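Local structure of XAC2610 protein (Xanthomonas axonopodis pv. citri, 4QTQ) at residues M7-N12 and A23-I28; A13-Q18 and L70-N75; I95-N100 and D106-S111; T159-D164 and H169-Y174; L187-N192 and P197-E202. The protein probably serves as a calcium-binding immunity protein that inhibits a peptidoglycan hydrolase, in a bacterium that kills rival bacteria through a type IV secretion system. All coordinates share one frame; numbering follows the deposited sequence.

Contact 1: M7-N12 and A23-I28; sequences MPSTAN and ADIGGI
Ser9 and Gly26 mark the closest backbone approach, with their CA atoms 6.4 Å apart. That is wider than the spacing of paired strands, and no beta bridge joins the segments. They are margins of different sheets in the beta-sandwich part of the protein. Strand 9-11 is an outer strand of a mixed sheet and pairs with strand 78-80, through Ser9 with His80 and Ala11 with Phe78. Strand 20-25 is an outer strand of a four-stranded antiparallel sheet. At Ile25 it runs into a type I' beta turn that leads to strand 28-33. The turn is closed by two backbone bonds, Ile25 N to Ile28 O (2.9 Å) and Ile28 N to Ile25 O (3.2 Å). Gly26 and Gly27 fill its two middle positions, both with positive phi (57° and 84°). Asp24 adds a weak bond from Gly27 N to its OD2 at 3.3 Å.

The side-chain contact is small and rests on Ser9 and Ile25, which both point across. One branch of Ile25 turns toward Ala11, whose CB is 4.5 Å from Ile25 CG1. The other, the methyl CG2, lies 4.0 Å from Ser9 O, and so meets the backbone of Ser9 as well as its side chain. His80 lies close by and gives a weak hydrogen bond through ND1 to Ile25 O. The Ser9 hydroxyl stands between its own backbone N and carbonyl carbon (chi1 65°). This turns OG to the neighbouring sheet, where it rests 3.7 Å from Ile25 CG2 and 3.8 Å from Gly26 N.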
# COMPACT_ATOMS: atom_id res chain seq x y z
N MET A 7 11.27 15.44 1.19
CA MET A 7 10.02 16.13 0.90
C MET A 7 9.12 15.28 -0.01
O MET A 7 9.60 14.69 -0.97
CB MET A 7 10.29 17.48 0.21
CG MET A 7 10.97 18.51 1.10
SD MET A 7 11.57 19.93 0.17
CE MET A 7 10.17 20.33 -0.87
N PRO A 8 7.81 15.20 0.30
CA PRO A 8 6.92 14.41 -0.53
C PRO A 8 6.57 15.14 -1.82
O PRO A 8 6.37 16.35 -1.79
CB PRO A 8 5.68 14.24 0.34
CG PRO A 8 5.64 15.50 1.14
CD PRO A 8 7.08 15.87 1.39
N SER A 9 6.52 14.41 -2.94
CA SER A 9 6.12 14.98 -4.23
C SER A 9 5.03 14.12 -4.87
O SER A 9 4.94 12.92 -4.62
CB SER A 9 7.32 15.13 -5.16
OG SER A 9 7.89 13.88 -5.52
N THR A 10 4.18 14.75 -5.68
CA THR A 10 3.08 14.06 -6.35
C THR A 10 2.94 14.50 -7.81
O THR A 10 3.57 15.47 -8.25
CB THR A 10 1.72 14.29 -5.64
OG1 THR A 10 1.25 15.62 -5.91
CG2 THR A 10 1.85 14.09 -4.14
N ALA A 11 2.11 13.78 -8.55
CA ALA A 11 1.81 14.14 -9.93
C ALA A 11 0.58 13.39 -10.38
O ALA A 11 0.28 12.29 -9.89
CB ALA A 11 2.99 13.81 -10.83
N ASN A 12 -0.13 13.98 -11.33
CA ASN A 12 -1.31 13.35 -11.91
C ASN A 12 -1.15 13.20 -13.41
O ASN A 12 -0.40 13.95 -14.03
CB ASN A 12 -2.56 14.16 -11.58
CG ASN A 12 -2.92 14.11 -10.11
OD1 ASN A 12 -2.72 13.11 -9.43
ND2 ASN A 12 -3.49 15.20 -9.61
N ALA A 23 5.77 9.72 -16.49
CA ALA A 23 6.00 10.80 -15.52
C ALA A 23 7.33 10.64 -14.82
O ALA A 23 7.85 9.53 -14.71
CB ALA A 23 4.88 10.82 -14.48
N ASP A 24 7.89 11.76 -14.37
CA ASP A 24 9.04 11.76 -13.49
C ASP A 24 8.64 12.31 -12.14
O ASP A 24 8.23 13.46 -12.04
CB ASP A 24 10.19 12.59 -14.06
CG ASP A 24 11.48 12.38 -13.30
OD1 ASP A 24 12.13 11.32 -13.51
OD2 ASP A 24 11.85 13.26 -12.49
N ILE A 25 8.75 11.49 -11.10
CA ILE A 25 8.32 11.86 -9.76
C ILE A 25 9.51 11.80 -8.83
O ILE A 25 9.96 10.73 -8.44
CB ILE A 25 7.20 10.92 -9.25
CG1 ILE A 25 6.17 10.65 -10.35
CG2 ILE A 25 6.50 11.53 -8.04
CD1 ILE A 25 6.41 9.39 -11.16
N GLY A 26 10.04 12.97 -8.49
CA GLY A 26 11.19 13.05 -7.60
C GLY A 26 12.40 12.29 -8.12
O GLY A 26 13.12 11.63 -7.35
N GLY A 27 12.61 12.36 -9.43
CA GLY A 27 13.80 11.76 -10.05
C GLY A 27 13.68 10.27 -10.37
O GLY A 27 14.64 9.66 -10.82
N ILE A 28 12.50 9.70 -10.12
CA ILE A 28 12.19 8.33 -10.51
C ILE A 28 11.20 8.41 -11.65
O ILE A 28 10.15 9.04 -11.52
CB ILE A 28 11.58 7.52 -9.35
CG1 ILE A 28 12.58 7.40 -8.19
CG2 ILE A 28 11.17 6.13 -9.82
CD1 ILE A 28 11.96 7.01 -6.87

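Contact 2: A13-Q18 and L70-N75; sequences AKLNEQ and LYVDSN
Ala13 and Ser74 meet through a weak polar contact. Ser74 CA makes a bent CA-H...O contact with Ala13 O, with 3.3 Å between CA and O and an angle of 140° at the hydrogen. Ser74 CB lies beside the same oxygen at 3.4 Å.

Apolar contacts flank this point. Lys14 CB touches Ser74 CB at 3.9 Å, so the lysine meets the serine with the root of its side chain. Farther along, the Leu15 methyl CD1 faces Val72 CG2 at 4.4 Å, a loose approach. Ile21 touches both of these side chains.

The contact lays the loop after strand 9-11 against strand 70-73. That strand is an outer member of a small three-stranded antiparallel sheet with 38-41 and 44-47. The Cys37-Cys47 disulfide lies next to it: Leu15 touches both cysteines, and Val72 touches Cys47.

Water-mediated bonds form a third group. One water sits 2.8 Å from Ser74 OG. It accepts weak bonds from Lys14 NZ (3.5 Å) and Asn75 ND2 (3.0 Å). The lysine chain bends at chi3 (82°), which carries NZ round to this water. Ser74 OG has a second partner in Gly43 O.

Within the strand end, Asp73 OD1 accepts from Asn75 N at 2.8 Å and makes an Asx turn. The N-H comes in from above the carboxylate plane.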
# COMPACT_ATOMS: atom_id res chain seq x y z
N ALA A 13 -1.84 12.23 -13.98
CA ALA A 13 -1.75 11.91 -15.39
C ALA A 13 -2.94 11.07 -15.79
O ALA A 13 -3.56 10.46 -14.94
CB ALA A 13 -0.46 11.16 -15.68
N LYS A 14 -3.26 11.06 -17.08
CA LYS A 14 -4.26 10.15 -17.64
C LYS A 14 -3.70 9.40 -18.85
O LYS A 14 -2.83 9.89 -19.57
CB LYS A 14 -5.56 10.87 -18.01
CG LYS A 14 -5.44 11.92 -19.10
CD LYS A 14 -6.68 12.82 -19.13
CE LYS A 14 -6.60 13.92 -18.08
NZ LYS A 14 -7.91 14.58 -17.84
N LEU A 15 -4.19 8.18 -19.04
CA LEU A 15 -3.79 7.36 -20.16
C LEU A 15 -4.13 8.08 -21.46
O LEU A 15 -5.29 8.40 -21.72
CB LEU A 15 -4.48 5.99 -20.10
CG LEU A 15 -4.07 5.13 -18.90
CD1 LEU A 15 -5.10 4.05 -18.64
CD2 LEU A 15 -2.68 4.54 -19.11
N ASN A 16 -3.10 8.37 -22.26
CA ASN A 16 -3.29 8.98 -23.57
C ASN A 16 -3.92 8.00 -24.57
O ASN A 16 -4.27 6.86 -24.22
CB ASN A 16 -1.96 9.54 -24.10
CG ASN A 16 -1.00 8.47 -24.59
OD1 ASN A 16 -1.28 7.27 -24.55
ND2 ASN A 16 0.16 8.91 -25.06
N GLU A 17 -4.06 8.45 -25.81
CA GLU A 17 -4.66 7.65 -26.88
C GLU A 17 -4.01 6.27 -27.15
O GLU A 17 -4.68 5.37 -27.63
CB GLU A 17 -4.77 8.48 -28.18
CG GLU A 17 -3.47 9.13 -28.67
CD GLU A 17 -3.05 10.36 -27.87
OE1 GLU A 17 -3.87 10.89 -27.10
OE2 GLU A 17 -1.88 10.80 -28.01
N GLN A 18 -2.72 6.11 -26.82
CA GLN A 18 -2.06 4.78 -26.90
C GLN A 18 -2.13 3.96 -25.60
O GLN A 18 -1.45 2.93 -25.48
CB GLN A 18 -0.58 4.94 -27.30
CG GLN A 18 -0.35 5.23 -28.77
CD GLN A 18 -0.66 6.66 -29.14
OE1 GLN A 18 -0.31 7.59 -28.40
NE2 GLN A 18 -1.31 6.86 -30.29
N LEU A 70 -4.84 -2.74 -12.28
CA LEU A 70 -4.37 -1.40 -11.93
C LEU A 70 -5.54 -0.40 -12.00
O LEU A 70 -6.22 -0.28 -13.04
CB LEU A 70 -3.25 -0.95 -12.87
CG LEU A 70 -2.65 0.46 -12.62
CD1 LEU A 70 -1.92 0.54 -11.30
CD2 LEU A 70 -1.72 0.88 -13.75
N TYR A 71 -5.75 0.30 -10.89
CA TYR A 71 -6.71 1.39 -10.81
C TYR A 71 -5.95 2.69 -10.96
O TYR A 71 -5.20 3.07 -10.07
CB TYR A 71 -7.45 1.37 -9.47
CG TYR A 71 -8.44 0.24 -9.36
CD1 TYR A 71 -8.02 -1.03 -8.97
CD2 TYR A 71 -9.78 0.43 -9.62
CE1 TYR A 71 -8.91 -2.08 -8.88
CE2 TYR A 71 -10.69 -0.61 -9.52
CZ TYR A 71 -10.25 -1.86 -9.16
OH TYR A 71 -11.15 -2.90 -9.06
N VAL A 72 -6.17 3.34 -12.10
CA VAL A 72 -5.51 4.59 -12.48
C VAL A 72 -6.42 5.79 -12.17
O VAL A 72 -7.40 6.04 -12.88
CB VAL A 72 -5.15 4.59 -13.99
CG1 VAL A 72 -4.46 5.89 -14.39
CG2 VAL A 72 -4.28 3.39 -14.32
N ASP A 73 -6.10 6.50 -11.11
CA ASP A 73 -6.85 7.68 -10.72
C ASP A 73 -6.14 8.89 -11.30
O ASP A 73 -5.06 9.28 -10.83
CB ASP A 73 -6.94 7.76 -9.19
CG ASP A 73 -7.79 8.92 -8.70
OD1 ASP A 73 -8.16 9.82 -9.50
OD2 ASP A 73 -8.08 8.94 -7.49
N SER A 74 -6.75 9.47 -12.33
CA SER A 74 -6.17 10.63 -12.99
C SER A 74 -6.19 11.90 -12.12
O SER A 74 -5.54 12.87 -12.47
CB SER A 74 -6.86 10.90 -14.34
OG SER A 74 -8.16 11.42 -14.12
N ASN A 75 -6.91 11.86 -11.00
CA ASN A 75 -6.93 12.97 -10.03
C ASN A 75 -6.03 12.74 -8.80
O ASN A 75 -5.92 13.62 -7.94
CB ASN A 75 -8.39 13.24 -9.62
CG ASN A 75 -9.26 13.62 -10.80
OD1 ASN A 75 -10.35 13.08 -11.01
ND2 ASN A 75 -8.78 14.55 -11.60
O HOH W 1 -8.92 14.08 -14.55

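Contact 3: I95-N100 and D106-S111; sequences ILTDIN and DVVVWS. With CA (calcium ion), chain B.
Asp98 and Asp106 share a calcium ion at the end of a beta hairpin. The loop between the strands carries a DxNxDG sequence, a variant of the DxDxDG calcium-binding motif. Strands 95-97 and 106-111 run antiparallel.

Asp98 gives OD1 to the calcium at 2.3 Å; its CG lies anti to the backbone N (chi1 -177°), which brings the carboxylate to the metal. Asp106 binds it with both oxygens, OD1 and OD2, each at 2.6 Å. The two carboxylate planes are 53° apart. Asn100, a water, Asp102 and the backbone oxygen of His104 complete seven ligand atoms.

The carboxylates are also held by backbone donors. Asp106 OD2 takes the N-H of Ile99 at 2.7 Å on its anti lone pair, the one turned from OD1. Asp106 OD1 takes the N-H of Phe127, and Asp98 OD2 that of Gly103. Each oxygen of Asp106 thus has the metal and one donor.

In the ladder, Ile95 and Val108 exchange two backbone bonds. Thr97 and Asp106 do the same. The hydroxyl of Thr97 bonds to Gly81 O.

Leu96 and Val107 lie side by side on one face. Val108 lies on the other, and Ile99, from the loop, crosses it at about a right angle, with Ile99 CD1 3.7 Å from Val108 CG2.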
# COMPACT_ATOMS: atom_id res chain seq x y z
N ILE A 95 2.58 4.43 -5.72
CA ILE A 95 3.32 5.04 -4.59
C ILE A 95 4.78 4.53 -4.49
O ILE A 95 5.04 3.32 -4.43
CB ILE A 95 2.59 4.73 -3.26
CG1 ILE A 95 1.20 5.40 -3.24
CG2 ILE A 95 3.42 5.12 -2.03
CD1 ILE A 95 0.13 4.54 -2.62
N LEU A 96 5.71 5.47 -4.49
CA LEU A 96 7.15 5.23 -4.31
C LEU A 96 7.54 5.67 -2.89
O LEU A 96 7.42 6.84 -2.52
CB LEU A 96 7.95 6.02 -5.34
CG LEU A 96 7.43 6.07 -6.77
CD1 LEU A 96 8.24 7.08 -7.58
CD2 LEU A 96 7.50 4.70 -7.41
N THR A 97 7.99 4.71 -2.09
CA THR A 97 8.20 4.91 -0.67
C THR A 97 9.06 3.76 -0.16
O THR A 97 8.90 2.62 -0.61
CB THR A 97 6.85 4.94 0.08
OG1 THR A 97 7.06 5.35 1.43
CG2 THR A 97 6.16 3.56 0.08
N ASP A 98 9.99 4.06 0.74
CA ASP A 98 10.87 3.04 1.31
C ASP A 98 10.16 2.46 2.49
O ASP A 98 10.03 3.10 3.52
CB ASP A 98 12.22 3.62 1.73
CG ASP A 98 13.19 2.57 2.26
OD1 ASP A 98 13.05 1.36 1.92
OD2 ASP A 98 14.11 2.96 3.01
N ILE A 99 9.67 1.24 2.34
CA ILE A 99 8.86 0.61 3.37
C ILE A 99 9.77 -0.04 4.41
O ILE A 99 9.51 0.05 5.61
CB ILE A 99 7.88 -0.42 2.76
CG1 ILE A 99 6.85 0.32 1.89
CG2 ILE A 99 7.17 -1.23 3.84
CD1 ILE A 99 5.94 -0.57 1.06
N ASN A 100 10.85 -0.68 3.95
CA ASN A 100 11.70 -1.45 4.85
C ASN A 100 12.95 -0.72 5.38
O ASN A 100 13.81 -1.34 6.00
CB ASN A 100 12.07 -2.81 4.23
CG ASN A 100 12.84 -2.69 2.94
OD1 ASN A 100 13.00 -1.61 2.36
ND2 ASN A 100 13.31 -3.82 2.46
N ASP A 106 10.65 1.50 -2.51
CA ASP A 106 9.87 0.36 -2.91
C ASP A 106 8.63 0.90 -3.62
O ASP A 106 8.45 2.11 -3.74
CB ASP A 106 9.51 -0.44 -1.67
CG ASP A 106 10.72 -0.73 -0.80
OD1 ASP A 106 11.69 -1.35 -1.31
OD2 ASP A 106 10.74 -0.32 0.38
N VAL A 107 7.76 0.01 -4.10
CA VAL A 107 6.64 0.42 -4.92
C VAL A 107 5.34 -0.23 -4.44
O VAL A 107 5.31 -1.43 -4.10
CB VAL A 107 6.89 0.12 -6.42
CG1 VAL A 107 5.70 0.56 -7.27
CG2 VAL A 107 8.16 0.79 -6.89
N VAL A 108 4.30 0.59 -4.38
CA VAL A 108 2.98 0.16 -3.95
C VAL A 108 1.99 0.55 -5.03
O VAL A 108 1.95 1.69 -5.49
CB VAL A 108 2.57 0.81 -2.60
CG1 VAL A 108 1.17 0.36 -2.20
CG2 VAL A 108 3.57 0.49 -1.51
N VAL A 109 1.18 -0.41 -5.44
CA VAL A 109 0.28 -0.23 -6.56
C VAL A 109 -1.16 -0.53 -6.13
O VAL A 109 -1.43 -1.55 -5.49
CB VAL A 109 0.74 -1.12 -7.73
CG1 VAL A 109 -0.29 -1.20 -8.82
CG2 VAL A 109 2.07 -0.61 -8.29
N TRP A 110 -2.08 0.38 -6.47
CA TRP A 110 -3.50 0.16 -6.19
C TRP A 110 -4.00 -0.84 -7.22
O TRP A 110 -4.27 -0.48 -8.36
CB TRP A 110 -4.28 1.47 -6.25
CG TRP A 110 -5.79 1.30 -6.09
CD1 TRP A 110 -6.45 0.16 -5.70
CD2 TRP A 110 -6.80 2.29 -6.32
NE1 TRP A 110 -7.81 0.39 -5.70
CE2 TRP A 110 -8.05 1.69 -6.06
CE3 TRP A 110 -6.77 3.63 -6.75
CZ2 TRP A 110 -9.25 2.37 -6.20
CZ3 TRP A 110 -7.97 4.30 -6.89
CH2 TRP A 110 -9.19 3.67 -6.62
N SER A 111 -4.10 -2.11 -6.80
CA SER A 111 -4.37 -3.22 -7.72
C SER A 111 -5.73 -3.90 -7.54
O SER A 111 -6.12 -4.69 -8.39
CB SER A 111 -3.29 -4.28 -7.57
OG SER A 111 -3.25 -4.79 -6.25
CA CA B . 13.35 -0.39 0.39
O HOH W 2 14.44 -2.18 -0.57

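Contact 4: T159-D164 and H169-Y174; sequences TSTSGD and HVFDTY
Ser160 and Ser162 pair with Asp172 and Val170 across two antiparallel strands, each pair joined by two backbone hydrogen bonds. The bond from Asp172 N to Ser160 O is 2.8 Å long.

Thr161 and Phe171 lie side by side on one face. The threonine methyl CG2, anti to the carbonyl carbon, is 3.7 Å from Phe171 CD1 and 4.0 Å from CE1, and approaches the ring obliquely. The other branch, OG1, lies between the backbone N and the carbonyl carbon (chi1 72°) and bonds to Asn148 ND2. On the same face the Thr159 methyl CG2 touches Thr173 OG1 at 3.7 Å.

The segments form a beta hairpin within a six-stranded antiparallel sheet, whose strands follow one another as a meander. Strand 168-176 pairs on its other side with strand 181-190.

Ser160, Ser162, Val170 and Asp172 lie on the other face. Asp172 CB lies 3.6 Å from Ser160 O, while its carboxylate reaches Arg186 in a salt bridge. Ser162 OG bonds to Met146 O.

At the turn end the strands draw together, with Gly163 CA 4.3 Å from His169 CA. Gly163 has a positive phi (137°). Gly163 O accepts a hydrogen bond from Asn116 ND2.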
# COMPACT_ATOMS: atom_id res chain seq x y z
N THR A 159 1.57 0.03 10.86
CA THR A 159 0.24 0.03 11.47
C THR A 159 -0.87 0.03 10.42
O THR A 159 -0.75 0.63 9.36
CB THR A 159 0.06 1.23 12.42
OG1 THR A 159 0.48 2.42 11.76
CG2 THR A 159 0.88 1.05 13.68
N SER A 160 -1.96 -0.67 10.75
CA SER A 160 -3.10 -0.84 9.85
C SER A 160 -4.35 -0.96 10.72
O SER A 160 -4.29 -1.49 11.83
CB SER A 160 -2.92 -2.11 9.02
OG SER A 160 -3.83 -2.17 7.93
N THR A 161 -5.47 -0.43 10.24
CA THR A 161 -6.72 -0.51 10.99
C THR A 161 -7.76 -1.31 10.21
O THR A 161 -7.81 -1.28 8.98
CB THR A 161 -7.31 0.87 11.35
OG1 THR A 161 -7.84 1.49 10.18
CG2 THR A 161 -6.27 1.77 11.94
N SER A 162 -8.59 -2.03 10.96
CA SER A 162 -9.71 -2.74 10.39
C SER A 162 -10.91 -2.59 11.33
O SER A 162 -10.89 -1.77 12.25
CB SER A 162 -9.32 -4.21 10.18
OG SER A 162 -10.12 -4.77 9.15
N GLY A 163 -11.96 -3.37 11.09
CA GLY A 163 -13.17 -3.30 11.92
C GLY A 163 -14.43 -3.35 11.10
O GLY A 163 -14.39 -3.64 9.90
N ASP A 164 -15.57 -3.07 11.73
CA ASP A 164 -16.86 -3.10 11.03
C ASP A 164 -17.36 -1.71 10.59
O ASP A 164 -18.53 -1.56 10.22
CB ASP A 164 -17.92 -3.83 11.88
CG ASP A 164 -18.31 -3.07 13.13
OD1 ASP A 164 -17.74 -1.99 13.41
OD2 ASP A 164 -19.19 -3.55 13.86
N HIS A 169 -13.34 -1.58 16.17
CA HIS A 169 -12.14 -1.10 15.52
C HIS A 169 -10.99 -2.00 15.90
O HIS A 169 -10.83 -2.35 17.08
CB HIS A 169 -11.81 0.33 15.96
CG HIS A 169 -12.91 1.30 15.68
ND1 HIS A 169 -13.73 1.80 16.67
CD2 HIS A 169 -13.34 1.84 14.52
CE1 HIS A 169 -14.61 2.62 16.13
NE2 HIS A 169 -14.40 2.66 14.82
N VAL A 170 -10.20 -2.38 14.91
CA VAL A 170 -9.03 -3.23 15.14
C VAL A 170 -7.79 -2.47 14.70
O VAL A 170 -7.77 -1.88 13.61
CB VAL A 170 -9.14 -4.56 14.37
CG1 VAL A 170 -7.91 -5.43 14.65
CG2 VAL A 170 -10.43 -5.27 14.75
N PHE A 171 -6.80 -2.43 15.58
CA PHE A 171 -5.57 -1.69 15.34
C PHE A 171 -4.42 -2.68 15.37
O PHE A 171 -4.10 -3.23 16.41
CB PHE A 171 -5.37 -0.59 16.38
CG PHE A 171 -6.51 0.39 16.47
CD1 PHE A 171 -6.59 1.47 15.61
CD2 PHE A 171 -7.51 0.22 17.42
CE1 PHE A 171 -7.64 2.36 15.69
CE2 PHE A 171 -8.56 1.11 17.50
CZ PHE A 171 -8.63 2.19 16.64
N ASP A 172 -3.83 -2.92 14.21
CA ASP A 172 -2.77 -3.91 14.04
C ASP A 172 -1.41 -3.25 13.95
O ASP A 172 -1.26 -2.21 13.31
CB ASP A 172 -3.02 -4.74 12.78
CG ASP A 172 -4.08 -5.79 12.99
OD1 ASP A 172 -4.41 -6.09 14.15
OD2 ASP A 172 -4.58 -6.34 12.00
N THR A 173 -0.42 -3.87 14.58
CA THR A 173 0.96 -3.44 14.48
C THR A 173 1.78 -4.65 14.02
O THR A 173 1.69 -5.75 14.59
CB THR A 173 1.50 -2.87 15.81
OG1 THR A 173 0.77 -1.68 16.15
CG2 THR A 173 2.99 -2.54 15.71
N TYR A 174 2.55 -4.42 12.95
CA TYR A 174 3.42 -5.43 12.36
C TYR A 174 4.84 -4.95 12.54
O TYR A 174 5.12 -3.75 12.41
CB TYR A 174 3.15 -5.59 10.86
CG TYR A 174 1.80 -6.17 10.54
CD1 TYR A 174 0.66 -5.37 10.56
CD2 TYR A 174 1.67 -7.51 10.22
CE1 TYR A 174 -0.59 -5.91 10.27
CE2 TYR A 174 0.44 -8.06 9.91
CZ TYR A 174 -0.69 -7.26 9.95
OH TYR A 174 -1.90 -7.83 9.67

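Contact 5: L187-N192 and P197-E202; sequences LTEDTN and PKKKIE
A beta hairpin in the six-stranded antiparallel meander brings Thr188 opposite Lys200 and Asp190 opposite Lys198. Each pair shares two backbone hydrogen bonds, with 2.9 Å from Lys198 N to Asp190 O.

Leu187 and Ile201 supply the apolar contact. They lie side by side, and the leucine methyl CD2 rests 3.7 Å from Ile201 CG2 and 4.0 Å from CG1.

The opposite face carries Thr188, Asp190, Lys198 and Lys200. A water sits 2.8 Å from Thr188 OG1 and donates to Glu202 OE1 at 2.7 Å, so it bridges the strands. The same OE1 forms a salt bridge with Lys200 NZ at 3.1 Å, although the hydrogen bond in it is weak. The lysine reaches it by a bend at its last torsion (chi4 -82°). At the turn end, Asp190 OD1 accepts from Asn192 N at 3.0 Å and makes an Asx turn. The N-H arrives almost end-on to the oxygen.

Both strands have further neighbours. Strand 181-190 pairs with 168-176, where Glu189 touches Phe171. Strand 198-205 pairs with 208-212, the last strand of the sheet, where Ile201 packs on Val212.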
# COMPACT_ATOMS: atom_id res chain seq x y z
N LEU A 187 -5.06 -4.77 18.73
CA LEU A 187 -5.91 -4.11 19.71
C LEU A 187 -7.33 -4.05 19.15
O LEU A 187 -7.56 -3.42 18.13
CB LEU A 187 -5.43 -2.67 19.99
CG LEU A 187 -4.00 -2.41 20.46
CD1 LEU A 187 -3.86 -0.96 20.93
CD2 LEU A 187 -3.57 -3.36 21.58
N THR A 188 -8.27 -4.72 19.82
CA THR A 188 -9.67 -4.72 19.40
C THR A 188 -10.49 -3.89 20.39
O THR A 188 -10.51 -4.19 21.58
CB THR A 188 -10.25 -6.14 19.33
OG1 THR A 188 -9.47 -6.94 18.43
CG2 THR A 188 -11.71 -6.12 18.83
N GLU A 189 -11.14 -2.84 19.89
CA GLU A 189 -12.00 -2.01 20.72
C GLU A 189 -13.45 -2.20 20.29
O GLU A 189 -13.76 -2.08 19.11
CB GLU A 189 -11.63 -0.54 20.58
CG GLU A 189 -10.19 -0.24 20.97
CD GLU A 189 -9.97 1.23 21.25
OE1 GLU A 189 -10.71 2.06 20.69
OE2 GLU A 189 -9.05 1.55 22.05
N ASP A 190 -14.31 -2.49 21.26
CA ASP A 190 -15.74 -2.71 21.02
C ASP A 190 -16.54 -1.66 21.81
O ASP A 190 -16.57 -1.69 23.05
CB ASP A 190 -16.11 -4.14 21.45
CG ASP A 190 -17.57 -4.50 21.18
OD1 ASP A 190 -18.43 -3.60 21.05
OD2 ASP A 190 -17.84 -5.72 21.12
N THR A 191 -17.15 -0.73 21.09
CA THR A 191 -17.94 0.36 21.68
C THR A 191 -19.44 0.23 21.35
O THR A 191 -20.16 1.24 21.27
CB THR A 191 -17.40 1.73 21.20
OG1 THR A 191 -16.03 1.85 21.58
CG2 THR A 191 -18.17 2.91 21.80
N ASN A 192 -19.91 -1.00 21.17
CA ASN A 192 -21.35 -1.25 20.92
C ASN A 192 -22.22 -0.74 22.08
O ASN A 192 -23.31 -0.20 21.86
CB ASN A 192 -21.61 -2.73 20.63
CG ASN A 192 -21.35 -3.08 19.17
OD1 ASN A 192 -21.94 -2.50 18.27
ND2 ASN A 192 -20.47 -4.05 18.94
N PRO A 197 -17.36 0.17 27.31
CA PRO A 197 -16.40 -0.11 26.23
C PRO A 197 -15.49 -1.27 26.56
O PRO A 197 -14.97 -1.35 27.68
CB PRO A 197 -15.57 1.17 26.16
CG PRO A 197 -15.64 1.73 27.54
CD PRO A 197 -17.02 1.40 28.04
N LYS A 198 -15.29 -2.16 25.60
CA LYS A 198 -14.44 -3.33 25.79
C LYS A 198 -13.19 -3.22 24.93
O LYS A 198 -13.25 -2.81 23.78
CB LYS A 198 -15.20 -4.61 25.46
CG LYS A 198 -16.62 -4.63 26.01
CD LYS A 198 -17.19 -6.04 26.05
CE LYS A 198 -18.64 -6.02 26.48
NZ LYS A 198 -19.16 -7.40 26.71
N LYS A 199 -12.06 -3.61 25.49
CA LYS A 199 -10.79 -3.54 24.79
C LYS A 199 -10.09 -4.87 24.97
O LYS A 199 -9.98 -5.37 26.09
CB LYS A 199 -9.93 -2.40 25.35
CG LYS A 199 -8.52 -2.34 24.78
CD LYS A 199 -7.80 -1.10 25.29
CE LYS A 199 -6.30 -1.17 25.06
NZ LYS A 199 -5.58 -0.22 25.96
N LYS A 200 -9.63 -5.44 23.87
CA LYS A 200 -8.92 -6.71 23.89
C LYS A 200 -7.54 -6.50 23.30
O LYS A 200 -7.41 -5.89 22.24
CB LYS A 200 -9.69 -7.76 23.09
CG LYS A 200 -9.10 -9.15 23.13
CD LYS A 200 -10.20 -10.19 22.93
CE LYS A 200 -9.69 -11.45 22.28
NZ LYS A 200 -9.62 -11.28 20.80
N ILE A 201 -6.52 -6.98 24.00
CA ILE A 201 -5.13 -6.84 23.57
C ILE A 201 -4.57 -8.22 23.31
O ILE A 201 -4.61 -9.08 24.19
CB ILE A 201 -4.27 -6.15 24.64
CG1 ILE A 201 -4.87 -4.81 25.05
CG2 ILE A 201 -2.83 -5.97 24.15
CD1 ILE A 201 -4.34 -4.29 26.38
N GLU A 202 -4.07 -8.45 22.10
CA GLU A 202 -3.32 -9.65 21.79
C GLU A 202 -1.92 -9.27 21.34
O GLU A 202 -1.74 -8.26 20.66
CB GLU A 202 -4.00 -10.46 20.70
CG GLU A 202 -5.45 -10.79 20.97
CD GLU A 202 -6.13 -11.30 19.72
OE1 GLU A 202 -7.00 -10.60 19.20
OE2 GLU A 202 -5.77 -12.38 19.24
O HOH W 3 -7.46 -8.13 20.05

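How the contacts relate
Contact 3 is the buried one, with its centre about 6 Å from that of the chain. Contacts 2, 4 and 5 are surface contacts, and contact 1 is partly buried. Contacts 3, 4 and 5 are hairpins held by backbone bonds, but the calcium ion belongs to contact 3 alone. Contact 1 joins the margins of two sheets and contact 2 a loop to a strand; both are sparse, and a water takes part in contact 2. Contact 1 meets contact 3 where Ile28 packs on Leu96. Contact 2 reaches contact 3 through Tyr71, whose ring stacks on Trp110. Contacts 4 and 5 share one sheet, its strands 168-176 and 181-190 being neighbours, and lie across the chain's centre from contacts 1 and 2.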